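PDB 3Q9T: choline dehydrogenase and related flavoproteins from Aspergillus oryzae, which oxidises formate as a member of the glucose-methanol-choline oxidoreductase family, using an FAD cofactor modified to 8-formyl-FAD. Local coordinates for residues H6-V10 and H573-Y577; G153-I157 and S209-F214; I163-F169 and G319-V325; M193-C199 and L353-P359; S278-T283 and I294-V300. All coordinates share one frame; numbering follows the deposited sequence. Where two conformers were deposited one is given.

Overall arrangement
Along the chain, interaction 1 joins the two ends and encloses all the others. Interaction 2 crosses interactions 3 and 4, which also cross each other, while interaction 5 follows interaction 2 and is nested inside 3 and 4. Interactions 3 and 4 touch, with centres about 18 Å apart, where Ile163 N meets Glu354 OE2 in a probable hydrogen bond. Interactions 2 and 4 reach one mixed sheet through its neighbouring strands 155-159 and 195-204. Interactions 1 and 5 lie on the opposite side of the chain's centre from 3 and 4, with centres 41 to 52 Å away. The contacts thus sample both the FAD-binding Rossmann-type part and the large mixed sheet.

Interaction 1: residues H6-V10 and H573-Y577; sequences HFDFV and HKDLY
Asp8 and Leu576 have the nearest CA atoms of the two segments, yet these remain 9.9 Å apart, so the corner between strand 6-7 and strand 9-12 meets the C-terminal tail through side chains. The tail curls back on itself just after helix 555-572, and His573 O accepts from both Leu576 N and Tyr577 N. Phe9 carries most of the contact. Its ring makes a T-shaped stack with His573, the centroids 5.5 Å apart and the planes at 85°. Phe9 presents its edge, and its CZ atom stands over the rim of one imidazole face, 4.0 Å from His573 CD2. With CG beside the backbone N (chi1 -64°), the phenyl group is directed toward the tail. Glu261 and Arg260 hold the two nitrogens of His573 and should fix the rotation of the face that Phe9 meets. Tyr577 slides past Phe9 in the opposite direction, Phe9 CE2 at the edge of its ring and 3.7 Å from Tyr577 OH, which is hydrogen-bonded to Leu25 O. Leu576 completes the contact by placing CD1 3.5 Å from Asp8 OD2 and 4.4 Å from Phe9 CE2. Strand 9-12 is the middle strand of a five-stranded parallel sheet and leads into a Gly13, Gly15, Gly18 pattern and helix 16-25, as in the FAD-binding Rossmann-type fold, here covered at the strand's beginning by the end of the chain.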
# COMPACT_ATOMS: atom_id res chain seq x y z
N HIS A 6 12.03 32.40 -29.48
CA HIS A 6 13.39 31.89 -29.32
C HIS A 6 14.06 32.54 -28.11
O HIS A 6 13.84 33.71 -27.83
CB HIS A 6 14.22 32.18 -30.58
CG HIS A 6 13.93 31.27 -31.72
ND1 HIS A 6 14.91 30.51 -32.33
CD2 HIS A 6 12.77 30.99 -32.38
CE1 HIS A 6 14.36 29.79 -33.30
NE2 HIS A 6 13.07 30.07 -33.35
N PHE A 7 14.88 31.78 -27.40
CA PHE A 7 15.66 32.32 -26.30
C PHE A 7 17.01 31.65 -26.39
O PHE A 7 17.11 30.54 -26.91
CB PHE A 7 15.00 31.99 -24.96
CG PHE A 7 13.60 32.52 -24.83
CD1 PHE A 7 13.34 33.68 -24.13
CD2 PHE A 7 12.53 31.83 -25.39
CE1 PHE A 7 12.04 34.18 -24.00
CE2 PHE A 7 11.23 32.32 -25.27
CZ PHE A 7 10.99 33.49 -24.57
N ASP A 8 18.06 32.33 -25.91
CA ASP A 8 19.38 31.70 -25.82
C ASP A 8 19.33 30.39 -25.03
O ASP A 8 19.87 29.36 -25.47
CB ASP A 8 20.40 32.64 -25.15
CG ASP A 8 21.04 33.61 -26.14
OD1 ASP A 8 20.74 33.53 -27.35
OD2 ASP A 8 21.85 34.46 -25.70
N PHE A 9 18.69 30.43 -23.87
CA PHE A 9 18.61 29.24 -23.01
C PHE A 9 17.20 29.01 -22.52
O PHE A 9 16.53 29.94 -22.05
CB PHE A 9 19.55 29.35 -21.81
CG PHE A 9 20.99 29.41 -22.19
CD1 PHE A 9 21.65 28.28 -22.63
CD2 PHE A 9 21.70 30.60 -22.09
CE1 PHE A 9 22.98 28.34 -22.97
CE2 PHE A 9 23.03 30.67 -22.44
CZ PHE A 9 23.68 29.54 -22.89
N VAL A 10 16.76 27.76 -22.62
CA VAL A 10 15.45 27.38 -22.09
C VAL A 10 15.66 26.44 -20.91
O VAL A 10 16.32 25.42 -21.04
CB VAL A 10 14.59 26.69 -23.16
CG1 VAL A 10 13.31 26.15 -22.55
CG2 VAL A 10 14.28 27.66 -24.32
N HIS A 573 30.16 28.76 -23.87
CA HIS A 573 29.75 29.88 -24.72
C HIS A 573 30.58 31.15 -24.49
O HIS A 573 30.10 32.16 -23.97
CB HIS A 573 28.25 30.12 -24.58
CG HIS A 573 27.43 28.93 -24.93
ND1 HIS A 573 26.94 28.71 -26.20
CD2 HIS A 573 27.06 27.86 -24.19
CE1 HIS A 573 26.29 27.56 -26.22
NE2 HIS A 573 26.34 27.03 -25.02
N LYS A 574 31.85 31.07 -24.91
CA LYS A 574 32.80 32.17 -24.76
C LYS A 574 32.24 33.50 -25.24
O LYS A 574 32.39 34.52 -24.57
CB LYS A 574 34.08 31.86 -25.55
CG LYS A 574 35.21 31.27 -24.73
CD LYS A 574 34.80 30.00 -24.03
CE LYS A 574 36.03 29.23 -23.54
NZ LYS A 574 36.96 28.96 -24.68
N ASP A 575 31.59 33.49 -26.40
CA ASP A 575 31.10 34.73 -26.98
C ASP A 575 30.06 35.41 -26.07
O ASP A 575 29.82 36.61 -26.20
CB ASP A 575 30.54 34.49 -28.39
CG ASP A 575 29.23 33.72 -28.38
OD1 ASP A 575 28.34 34.06 -29.20
OD2 ASP A 575 29.10 32.79 -27.56
N LEU A 576 29.46 34.66 -25.15
CA LEU A 576 28.47 35.25 -24.25
C LEU A 576 29.01 35.53 -22.86
O LEU A 576 28.52 36.42 -22.18
CB LEU A 576 27.20 34.38 -24.16
CG LEU A 576 26.35 34.22 -25.43
CD1 LEU A 576 25.10 33.39 -25.16
CD2 LEU A 576 25.97 35.57 -26.01
N TYR A 577 30.02 34.78 -22.42
CA TYR A 577 30.52 34.92 -21.05
C TYR A 577 32.01 35.28 -20.92
O TYR A 577 32.44 35.70 -19.85
CB TYR A 577 30.15 33.67 -20.22
CG TYR A 577 28.65 33.49 -20.16
CD1 TYR A 577 28.01 32.54 -20.95
CD2 TYR A 577 27.87 34.32 -19.36
CE1 TYR A 577 26.64 32.40 -20.91
CE2 TYR A 577 26.51 34.19 -19.31
CZ TYR A 577 25.89 33.23 -20.09
OH TYR A 577 24.53 33.11 -20.05
OXT TYR A 577 32.81 35.19 -21.84

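Interaction 2: residues G153-I157 and S209-F214; sequences GPIPI and SGSFLF
Pro154 and Phe214 bring their CA atoms to 6.0 Å and Ile155 and Ser209 theirs to 5.6 Å, as the beginning of strand 155-159 runs beside a loop that winds through helical backbone angles at 211-214. Pro154 sits squarely on Phe214: its CG lies 3.4 Å from the ring centroid, only 7° off the ring normal, in a CH-pi contact over the middle of one face. In the plane of the same ring, Ser211 O from its own loop lies at the edge. Leu213 fills the next position, with CB 3.5 Å from Pro154 O and CD2 3.7 Å from Pro156 CD, so it lies between the Pro154 carbonyl and the Pro156 ring. The polar tie is at the other end. Ser209 turns OG to the side of its backbone N (chi1 -52°), from where the hydroxyl donates to Pro156 O over 2.7 Å. The donor lies in the carbonyl plane on a lone pair, with a C=O...OG angle of 136°. Ile155 turns its CG2 branch to Ser209 CB, at 3.7 Å. Ser211 OG is bonded to Asn19 and to the carbonyl of Gly15, part of a glycine pattern consistent with the Rossmann-type FAD-binding fold, and the side chain of FAD-binding Gln555 is about 6 Å from that of Ile155. Proline nitrogens lack a hydrogen to donate, so Pro154 and Pro156 offer this loop carbonyl oxygens and carbon-rich rings; the contact is accordingly apolar, with a single short, well-directed hydrogen bond across it.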
# COMPACT_ATOMS: atom_id res chain seq x y z
N GLY A 153 25.66 33.92 -2.51
CA GLY A 153 24.52 33.66 -3.37
C GLY A 153 23.20 34.21 -2.85
O GLY A 153 23.10 34.65 -1.71
N PRO A 154 22.15 34.15 -3.69
CA PRO A 154 20.87 34.79 -3.38
C PRO A 154 19.97 33.94 -2.48
O PRO A 154 18.81 34.28 -2.31
CB PRO A 154 20.23 34.96 -4.75
CG PRO A 154 20.70 33.70 -5.49
CD PRO A 154 22.10 33.43 -4.98
N ILE A 155 20.50 32.86 -1.90
CA ILE A 155 19.72 32.07 -0.94
C ILE A 155 20.21 32.26 0.49
O ILE A 155 21.21 31.66 0.89
CB ILE A 155 19.75 30.58 -1.29
CG1 ILE A 155 19.03 30.36 -2.62
CG2 ILE A 155 19.09 29.75 -0.19
CD1 ILE A 155 19.81 29.57 -3.54
N PRO A 156 19.50 33.11 1.26
CA PRO A 156 19.90 33.39 2.63
C PRO A 156 19.79 32.15 3.51
O PRO A 156 18.76 31.48 3.52
CB PRO A 156 18.90 34.47 3.08
CG PRO A 156 18.33 35.02 1.78
CD PRO A 156 18.28 33.85 0.88
N ILE A 157 20.87 31.83 4.21
CA ILE A 157 20.91 30.68 5.10
C ILE A 157 21.47 31.10 6.45
O ILE A 157 22.28 32.04 6.55
CB ILE A 157 21.86 29.57 4.58
CG1 ILE A 157 23.32 30.00 4.75
CG2 ILE A 157 21.52 29.21 3.14
CD1 ILE A 157 24.31 28.87 4.69
N SER A 209 13.76 30.57 2.16
CA SER A 209 14.66 30.90 1.06
C SER A 209 14.54 29.83 -0.02
O SER A 209 15.19 28.78 0.07
CB SER A 209 16.11 30.96 1.54
OG SER A 209 16.25 31.81 2.66
N GLY A 210 13.72 30.10 -1.03
CA GLY A 210 13.54 29.21 -2.16
C GLY A 210 14.33 29.61 -3.39
O GLY A 210 14.82 30.74 -3.49
N SER A 211 14.45 28.68 -4.34
CA SER A 211 15.23 28.90 -5.55
C SER A 211 14.65 30.02 -6.43
O SER A 211 15.34 30.57 -7.30
CB SER A 211 15.38 27.59 -6.33
OG SER A 211 14.22 27.28 -7.10
N PHE A 212 13.39 30.38 -6.19
CA PHE A 212 12.76 31.50 -6.91
C PHE A 212 13.48 32.82 -6.65
O PHE A 212 13.32 33.78 -7.41
CB PHE A 212 11.29 31.63 -6.52
CG PHE A 212 11.05 31.60 -5.04
CD1 PHE A 212 10.49 30.48 -4.43
CD2 PHE A 212 11.39 32.68 -4.24
CE1 PHE A 212 10.27 30.45 -3.07
CE2 PHE A 212 11.18 32.66 -2.87
CZ PHE A 212 10.62 31.54 -2.28
N LEU A 213 14.27 32.86 -5.59
CA LEU A 213 15.11 34.00 -5.25
C LEU A 213 16.22 34.26 -6.28
O LEU A 213 16.82 35.33 -6.30
CB LEU A 213 15.74 33.75 -3.88
CG LEU A 213 15.24 34.48 -2.62
CD1 LEU A 213 13.83 35.02 -2.77
CD2 LEU A 213 15.39 33.61 -1.38
N PHE A 214 16.53 33.24 -7.09
CA PHE A 214 17.53 33.35 -8.13
C PHE A 214 17.03 34.10 -9.37
O PHE A 214 17.83 34.64 -10.14
CB PHE A 214 17.94 31.95 -8.61
CG PHE A 214 19.21 31.45 -8.03
CD1 PHE A 214 20.44 31.86 -8.54
CD2 PHE A 214 19.20 30.52 -6.99
CE1 PHE A 214 21.64 31.38 -8.01
CE2 PHE A 214 20.39 30.03 -6.46
CZ PHE A 214 21.61 30.45 -6.97

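Interaction 3: residues I163-F169 and G319-V325; sequences IDEMAPF and GFGMDDV
Phe320 and Phe169 each turn a ring to the other's backbone rather than stacking ring on ring. Phe169 CA lies in the plane of the Phe320 ring at its edge, 3.9 Å from CD1, and Pro168 CB approaches the same ring obliquely, 3.5 Å from CE1. In return, Phe320 O comes obliquely to the Phe169 ring, 3.3 Å from CD2, while Met166 O lies in plane at that ring's edge. The two methionines cross each other next to the Phe320-Gly321 backbone. Met166 is bent at chi2 and chi3 (-56° and 100°), which folds CE back to within 3.4 Å of Met322 SD and 3.6 Å of Gly321 O. Ile163 reaches Met322 tip to tip through its CG2. Glu165, by contrast, is extended and meets Val325 from the opposite direction, OE1 3.7 Å from Val325 CG2. A single water joins the backbones: it donates to Glu165 O and Gly319 O and accepts from Phe169 N at 2.8 Å. Asp415 of strand 415-423 steadies the 319-325 side by bonding Gly319 N and Asp324 N, and Leu417 of the same strand packs on Phe169. Glu165 O and Gly319 O are both acceptors and stand 3.9 Å apart, so the water's two hydrogens reconcile carbonyls that could not bond each other directly. The chemistry is therefore that of a largely apolar, sulfur-rich contact in which one water links three backbone atoms.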
# COMPACT_ATOMS: atom_id res chain seq x y z
N ILE A 163 14.24 28.71 18.78
CA ILE A 163 13.04 29.00 19.56
C ILE A 163 13.38 29.07 21.06
O ILE A 163 13.88 28.09 21.61
CB ILE A 163 11.99 27.87 19.40
CG1 ILE A 163 11.62 27.70 17.93
CG2 ILE A 163 10.75 28.17 20.24
CD1 ILE A 163 10.65 26.54 17.66
N ASP A 164 13.09 30.20 21.72
CA ASP A 164 13.45 30.35 23.14
C ASP A 164 12.90 29.26 24.07
O ASP A 164 13.64 28.68 24.87
CB ASP A 164 13.07 31.74 23.67
CG ASP A 164 13.99 32.84 23.16
OD1 ASP A 164 13.59 34.02 23.14
OD2 ASP A 164 15.14 32.51 22.76
N GLU A 165 11.61 28.98 23.95
CA GLU A 165 10.94 27.96 24.75
C GLU A 165 11.55 26.57 24.59
O GLU A 165 11.42 25.73 25.48
CB GLU A 165 9.47 27.93 24.38
CG GLU A 165 8.67 26.85 25.08
CD GLU A 165 7.18 26.96 24.78
OE1 GLU A 165 6.81 27.75 23.88
OE2 GLU A 165 6.38 26.25 25.44
N MET A 166 12.24 26.33 23.48
CA MET A 166 12.86 25.03 23.25
C MET A 166 14.29 24.89 23.79
O MET A 166 14.90 23.83 23.65
CB MET A 166 12.86 24.67 21.75
CG MET A 166 11.49 24.30 21.20
SD MET A 166 10.67 22.93 22.05
CE MET A 166 9.52 23.84 23.10
N ALA A 167 14.82 25.95 24.40
CA ALA A 167 16.16 25.89 24.99
C ALA A 167 16.37 24.72 25.98
O ALA A 167 17.37 24.00 25.89
CB ALA A 167 16.56 27.25 25.62
N PRO A 168 15.44 24.54 26.94
CA PRO A 168 15.51 23.38 27.85
C PRO A 168 15.53 22.03 27.12
O PRO A 168 16.26 21.11 27.50
CB PRO A 168 14.23 23.51 28.68
CG PRO A 168 13.94 24.99 28.69
CD PRO A 168 14.33 25.45 27.30
N PHE A 169 14.74 21.94 26.05
CA PHE A 169 14.74 20.76 25.18
C PHE A 169 16.13 20.56 24.56
O PHE A 169 16.74 19.50 24.70
CB PHE A 169 13.65 20.93 24.12
CG PHE A 169 13.75 19.99 22.96
CD1 PHE A 169 14.52 20.31 21.85
CD2 PHE A 169 13.03 18.79 22.95
CE1 PHE A 169 14.60 19.45 20.77
CE2 PHE A 169 13.11 17.93 21.86
CZ PHE A 169 13.88 18.26 20.77
N GLY A 319 5.78 21.60 27.54
CA GLY A 319 6.77 22.64 27.38
C GLY A 319 8.07 22.17 26.75
O GLY A 319 9.04 22.92 26.68
N PHE A 320 8.10 20.92 26.29
CA PHE A 320 9.29 20.38 25.62
C PHE A 320 9.02 20.01 24.16
O PHE A 320 9.79 19.31 23.52
CB PHE A 320 9.90 19.24 26.44
CG PHE A 320 10.54 19.70 27.72
CD1 PHE A 320 11.88 20.06 27.75
CD2 PHE A 320 9.78 19.84 28.87
CE1 PHE A 320 12.47 20.51 28.91
CE2 PHE A 320 10.36 20.30 30.04
CZ PHE A 320 11.70 20.63 30.06
N GLY A 321 7.92 20.53 23.64
CA GLY A 321 7.65 20.48 22.22
C GLY A 321 6.74 21.63 21.90
O GLY A 321 6.25 22.28 22.81
N MET A 322 6.50 21.89 20.62
CA MET A 322 5.79 23.08 20.21
C MET A 322 4.32 22.87 19.87
O MET A 322 3.64 23.80 19.42
CB MET A 322 6.52 23.69 19.02
CG MET A 322 7.94 24.14 19.38
SD MET A 322 7.88 25.47 20.59
CE MET A 322 6.84 26.67 19.74
N ASP A 323 3.82 21.65 20.09
CA ASP A 323 2.45 21.31 19.73
C ASP A 323 1.42 22.31 20.24
O ASP A 323 0.50 22.71 19.51
CB ASP A 323 2.10 19.91 20.25
CG ASP A 323 3.10 18.85 19.81
OD1 ASP A 323 4.32 19.03 20.04
OD2 ASP A 323 2.67 17.84 19.21
N ASP A 324 1.57 22.72 21.50
CA ASP A 324 0.55 23.55 22.13
C ASP A 324 0.57 24.99 21.62
O ASP A 324 -0.36 25.75 21.83
CB ASP A 324 0.68 23.53 23.65
CG ASP A 324 -0.67 23.60 24.35
OD1 ASP A 324 -1.59 22.84 23.95
OD2 ASP A 324 -0.82 24.41 25.28
N VAL A 325 1.66 25.35 20.95
CA VAL A 325 1.82 26.70 20.44
C VAL A 325 1.48 26.77 18.96
O VAL A 325 0.76 27.67 18.52
CB VAL A 325 3.25 27.20 20.63
CG1 VAL A 325 3.37 28.63 20.13
CG2 VAL A 325 3.67 27.08 22.11
O HOH W 1 12.12 23.03 26.17

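Interaction 4: residues M193-C199 and L353-P359; sequences MDGLTHC and LELVGFP
Leu196 and Gly357 form the tightest point of this antiparallel pairing: they are a non-hydrogen-bonded pair whose CA atoms are only 4.2 Å apart, and Leu196 CD1 lies against the Val356-Gly357 peptide, 3.6 Å from Val356 C. Next to them Thr197 and Val356 exchange two hydrogen bonds, Thr197 N to Val356 O at 2.8 Å and Val356 N to Thr197 O at 3.0 Å. Side chains pair on both faces. Leu355 CD2 sits over the centre of the His198 ring, 3.8 Å from its centroid, while Glu186 holds the ring's ND1. On the other face, Met193 lays CE over the rim of the Phe358 ring, 3.7 Å from its centroid, a CH-pi contact within a Met-aromatic pair. Met193 CG occupies the crowded position between N and the carbonyl carbon (chi1 48°), and the bend at chi3 turns the methyl onto the ring. The ends are looser. Exposed Asp194 reaches Phe358 O through a water that donates to Asp194 OD1 and to that carbonyl, thus bridging two acceptors. At the opposite end the bond from Cys199 N to Glu354 O is weak (3.3 Å), and a second water donates to Cys199 O and Glu354 O. Strand 353-358 continues the sheet into strand 392-397, helix 167-179 covers Leu196 and Leu355 through Trp177 and Leu173, and strand 100-101 meets Cys199 and Leu353 through Thr100, an FAD-binding residue.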
# COMPACT_ATOMS: atom_id res chain seq x y z
N MET A 193 31.43 14.84 9.40
CA MET A 193 30.11 15.12 9.98
C MET A 193 29.72 14.27 11.19
O MET A 193 28.55 14.21 11.55
CB MET A 193 29.04 15.05 8.88
CG MET A 193 29.11 13.82 7.99
SD MET A 193 28.10 14.00 6.48
CE MET A 193 26.53 14.46 7.20
N ASP A 194 30.70 13.66 11.86
CA ASP A 194 30.38 12.81 13.02
C ASP A 194 29.91 13.59 14.26
O ASP A 194 30.69 14.30 14.89
CB ASP A 194 31.59 11.93 13.37
CG ASP A 194 31.26 10.88 14.42
OD1 ASP A 194 30.11 10.40 14.46
OD2 ASP A 194 32.15 10.53 15.20
N GLY A 195 28.64 13.44 14.62
CA GLY A 195 28.14 14.04 15.84
C GLY A 195 26.79 14.76 15.78
O GLY A 195 26.12 14.79 14.75
N LEU A 196 26.41 15.34 16.91
CA LEU A 196 25.22 16.16 17.02
C LEU A 196 25.57 17.61 16.73
O LEU A 196 26.50 18.16 17.32
CB LEU A 196 24.63 16.04 18.42
CG LEU A 196 23.30 16.76 18.62
CD1 LEU A 196 22.16 15.99 17.92
CD2 LEU A 196 23.01 16.92 20.10
N THR A 197 24.81 18.24 15.82
CA THR A 197 25.13 19.58 15.35
C THR A 197 23.94 20.53 15.40
O THR A 197 22.78 20.10 15.39
CB THR A 197 25.67 19.53 13.89
OG1 THR A 197 26.28 20.79 13.55
CG2 THR A 197 24.56 19.21 12.91
N HIS A 198 24.22 21.83 15.47
CA HIS A 198 23.18 22.84 15.28
C HIS A 198 23.06 23.11 13.78
O HIS A 198 23.95 23.73 13.17
CB HIS A 198 23.52 24.13 16.02
CG HIS A 198 23.32 24.07 17.50
ND1 HIS A 198 24.31 23.68 18.38
CD2 HIS A 198 22.23 24.36 18.26
CE1 HIS A 198 23.84 23.72 19.61
NE2 HIS A 198 22.59 24.12 19.57
N CYS A 199 21.97 22.63 13.17
CA CYS A 199 21.83 22.66 11.71
C CYS A 199 21.60 24.05 11.17
O CYS A 199 21.03 24.92 11.84
CB CYS A 199 20.70 21.73 11.24
SG CYS A 199 19.07 22.11 11.90
N LEU A 353 13.25 22.17 13.41
CA LEU A 353 14.33 21.21 13.53
C LEU A 353 15.57 22.03 13.83
O LEU A 353 15.95 22.86 13.02
CB LEU A 353 14.51 20.49 12.19
CG LEU A 353 15.10 19.07 12.15
CD1 LEU A 353 15.66 18.74 10.76
CD2 LEU A 353 16.13 18.80 13.25
N GLU A 354 16.20 21.82 14.99
CA GLU A 354 17.32 22.68 15.42
C GLU A 354 18.59 21.91 15.73
O GLU A 354 19.70 22.43 15.58
CB GLU A 354 16.94 23.53 16.62
CG GLU A 354 15.75 24.47 16.35
CD GLU A 354 15.26 25.17 17.60
OE1 GLU A 354 15.50 24.62 18.69
OE2 GLU A 354 14.64 26.26 17.48
N LEU A 355 18.41 20.68 16.21
CA LEU A 355 19.51 19.77 16.46
C LEU A 355 19.36 18.55 15.56
O LEU A 355 18.27 17.96 15.45
CB LEU A 355 19.54 19.34 17.93
CG LEU A 355 19.98 20.44 18.89
CD1 LEU A 355 19.53 20.15 20.31
CD2 LEU A 355 21.50 20.68 18.81
N VAL A 356 20.47 18.16 14.95
CA VAL A 356 20.50 17.05 14.02
C VAL A 356 21.73 16.20 14.31
O VAL A 356 22.84 16.73 14.50
CB VAL A 356 20.57 17.57 12.55
CG1 VAL A 356 20.85 16.43 11.59
CG2 VAL A 356 19.29 18.32 12.18
N GLY A 357 21.54 14.88 14.32
CA GLY A 357 22.62 13.96 14.64
C GLY A 357 23.12 13.07 13.50
O GLY A 357 22.33 12.51 12.73
N PHE A 358 24.43 12.93 13.39
CA PHE A 358 25.01 12.09 12.35
C PHE A 358 25.92 11.01 12.94
O PHE A 358 27.15 11.10 12.87
CB PHE A 358 25.76 12.95 11.33
CG PHE A 358 24.88 13.93 10.60
CD1 PHE A 358 24.81 15.25 11.01
CD2 PHE A 358 24.11 13.53 9.51
CE1 PHE A 358 24.00 16.15 10.33
CE2 PHE A 358 23.31 14.42 8.83
CZ PHE A 358 23.25 15.73 9.24
N PRO A 359 25.32 9.97 13.52
CA PRO A 359 26.10 8.96 14.23
C PRO A 359 26.47 7.78 13.34
O PRO A 359 25.87 7.59 12.28
CB PRO A 359 25.12 8.47 15.28
CG PRO A 359 23.80 8.52 14.57
CD PRO A 359 23.87 9.78 13.73
O HOH W 2 29.08 9.65 11.87
O HOH W 3 20.53 24.78 14.65

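Interaction 5: residues S278-T283 and I294-V300; sequences SGIGPT and IVDSRHV
Asp296 reaches across to Thr283 with an extended first torsion (chi1 -177°), which brings the carboxylate to the beginning of helix 283-287. From CB the chain passes to CG, which rests 3.8 Å from Thr283 CB. The carboxylate then divides: OD1 faces Thr283 CG2, and OD2 accepts from Thr283 N at 2.9 Å, the donor standing 43° above the carboxylate plane. Thr283 CB and Gly281 O are also close to OD2, but the two oxygens, both acceptors, do not bond. Pro282 is the N-cap residue, so OD2 receives the first amide of the helix, where the helix end would probably favour its negative charge. The two backbones run parallel. Gly279, with positive phi in a Schellman motif ending helix 267-277, offers one carbonyl to two donors, Ile294 N at 2.8 Å and Val295 N at 3.1 Å. Gly281 N meets Val295 O nearly along the C=O axis at 3.3 Å, whereas Ser297 N comes to Gly281 O from well above the carbonyl plane at 2.9 Å. Ile280 turns CG2 toward Val295 and Ser297, and Val300, closing a type I turn from Ser297, packs its CB 3.8 Å from Gly281 CA. The whole is a compact beta-alpha-beta unit of strand 280-281, helix 283-287 and strand 295-296; Leu275 and Met276 of helix 267-277 pack on Ile280 and Pro282, and Pro272 and Met276 on Val300.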
# COMPACT_ATOMS: atom_id res chain seq x y z
N SER A 278 10.30 11.92 -25.15
CA SER A 278 10.98 12.65 -26.21
C SER A 278 11.84 11.72 -27.04
O SER A 278 12.57 12.18 -27.92
CB SER A 278 11.83 13.77 -25.62
OG SER A 278 11.03 14.69 -24.91
N GLY A 279 11.78 10.43 -26.75
CA GLY A 279 12.52 9.44 -27.51
C GLY A 279 13.89 9.08 -26.96
O GLY A 279 14.70 8.48 -27.66
N ILE A 280 14.15 9.43 -25.71
CA ILE A 280 15.45 9.11 -25.12
C ILE A 280 15.26 8.27 -23.88
O ILE A 280 14.80 8.77 -22.86
CB ILE A 280 16.22 10.39 -24.72
CG1 ILE A 280 16.34 11.34 -25.91
CG2 ILE A 280 17.59 10.02 -24.17
CD1 ILE A 280 16.48 12.79 -25.52
N GLY A 281 15.63 7.00 -23.96
CA GLY A 281 15.47 6.08 -22.84
C GLY A 281 15.64 4.65 -23.30
O GLY A 281 16.14 4.39 -24.39
N PRO A 282 15.24 3.70 -22.45
CA PRO A 282 15.42 2.28 -22.78
C PRO A 282 14.47 1.90 -23.90
O PRO A 282 13.26 2.07 -23.74
CB PRO A 282 15.05 1.54 -21.48
CG PRO A 282 15.00 2.61 -20.41
CD PRO A 282 14.64 3.89 -21.12
N THR A 283 15.01 1.38 -25.00
CA THR A 283 14.26 1.25 -26.24
C THR A 283 13.03 0.35 -26.08
O THR A 283 11.96 0.65 -26.61
CB THR A 283 15.16 0.79 -27.42
OG1 THR A 283 14.45 0.91 -28.66
CG2 THR A 283 15.64 -0.65 -27.21
N ILE A 294 14.94 7.51 -30.25
CA ILE A 294 15.94 8.33 -30.91
C ILE A 294 17.31 7.95 -30.37
O ILE A 294 18.24 7.76 -31.14
CB ILE A 294 15.68 9.82 -30.69
CG1 ILE A 294 14.37 10.21 -31.40
CG2 ILE A 294 16.86 10.63 -31.20
CD1 ILE A 294 13.92 11.61 -31.11
N VAL A 295 17.41 7.79 -29.06
CA VAL A 295 18.63 7.31 -28.44
C VAL A 295 18.31 6.20 -27.46
O VAL A 295 17.54 6.40 -26.53
CB VAL A 295 19.36 8.45 -27.67
CG1 VAL A 295 20.56 7.90 -26.88
CG2 VAL A 295 19.79 9.55 -28.62
N ASP A 296 18.88 5.02 -27.66
CA ASP A 296 18.68 3.95 -26.70
C ASP A 296 19.57 4.22 -25.47
O ASP A 296 20.75 3.89 -25.46
CB ASP A 296 18.99 2.58 -27.33
CG ASP A 296 18.72 1.42 -26.38
OD1 ASP A 296 19.31 0.33 -26.57
OD2 ASP A 296 17.92 1.58 -25.43
N SER A 297 18.97 4.85 -24.46
CA SER A 297 19.69 5.23 -23.24
C SER A 297 19.15 4.40 -22.07
O SER A 297 18.19 4.80 -21.40
CB SER A 297 19.52 6.73 -23.00
OG SER A 297 20.41 7.20 -22.00
N ARG A 298 19.78 3.26 -21.83
CA ARG A 298 19.31 2.26 -20.87
C ARG A 298 19.09 2.77 -19.45
O ARG A 298 18.28 2.23 -18.71
CB ARG A 298 20.28 1.08 -20.79
CG ARG A 298 20.60 0.39 -22.12
CD ARG A 298 21.10 -1.05 -21.87
NE ARG A 298 22.56 -1.22 -21.88
CZ ARG A 298 23.46 -0.35 -21.43
NH1 ARG A 298 23.09 0.81 -20.91
NH2 ARG A 298 24.74 -0.65 -21.50
N HIS A 299 19.85 3.79 -19.07
CA HIS A 299 19.86 4.22 -17.68
C HIS A 299 18.78 5.24 -17.33
O HIS A 299 18.63 5.61 -16.17
CB HIS A 299 21.27 4.76 -17.31
CG HIS A 299 22.29 3.68 -17.12
ND1 HIS A 299 22.43 2.99 -15.93
CD2 HIS A 299 23.19 3.15 -17.97
CE1 HIS A 299 23.39 2.09 -16.06
NE2 HIS A 299 23.87 2.17 -17.29
N VAL A 300 18.04 5.70 -18.33
CA VAL A 300 17.04 6.73 -18.09
C VAL A 300 15.91 6.21 -17.20
O VAL A 300 15.25 5.23 -17.54
CB VAL A 300 16.45 7.28 -19.41
CG1 VAL A 300 15.28 8.23 -19.11
CG2 VAL A 300 17.54 7.99 -20.23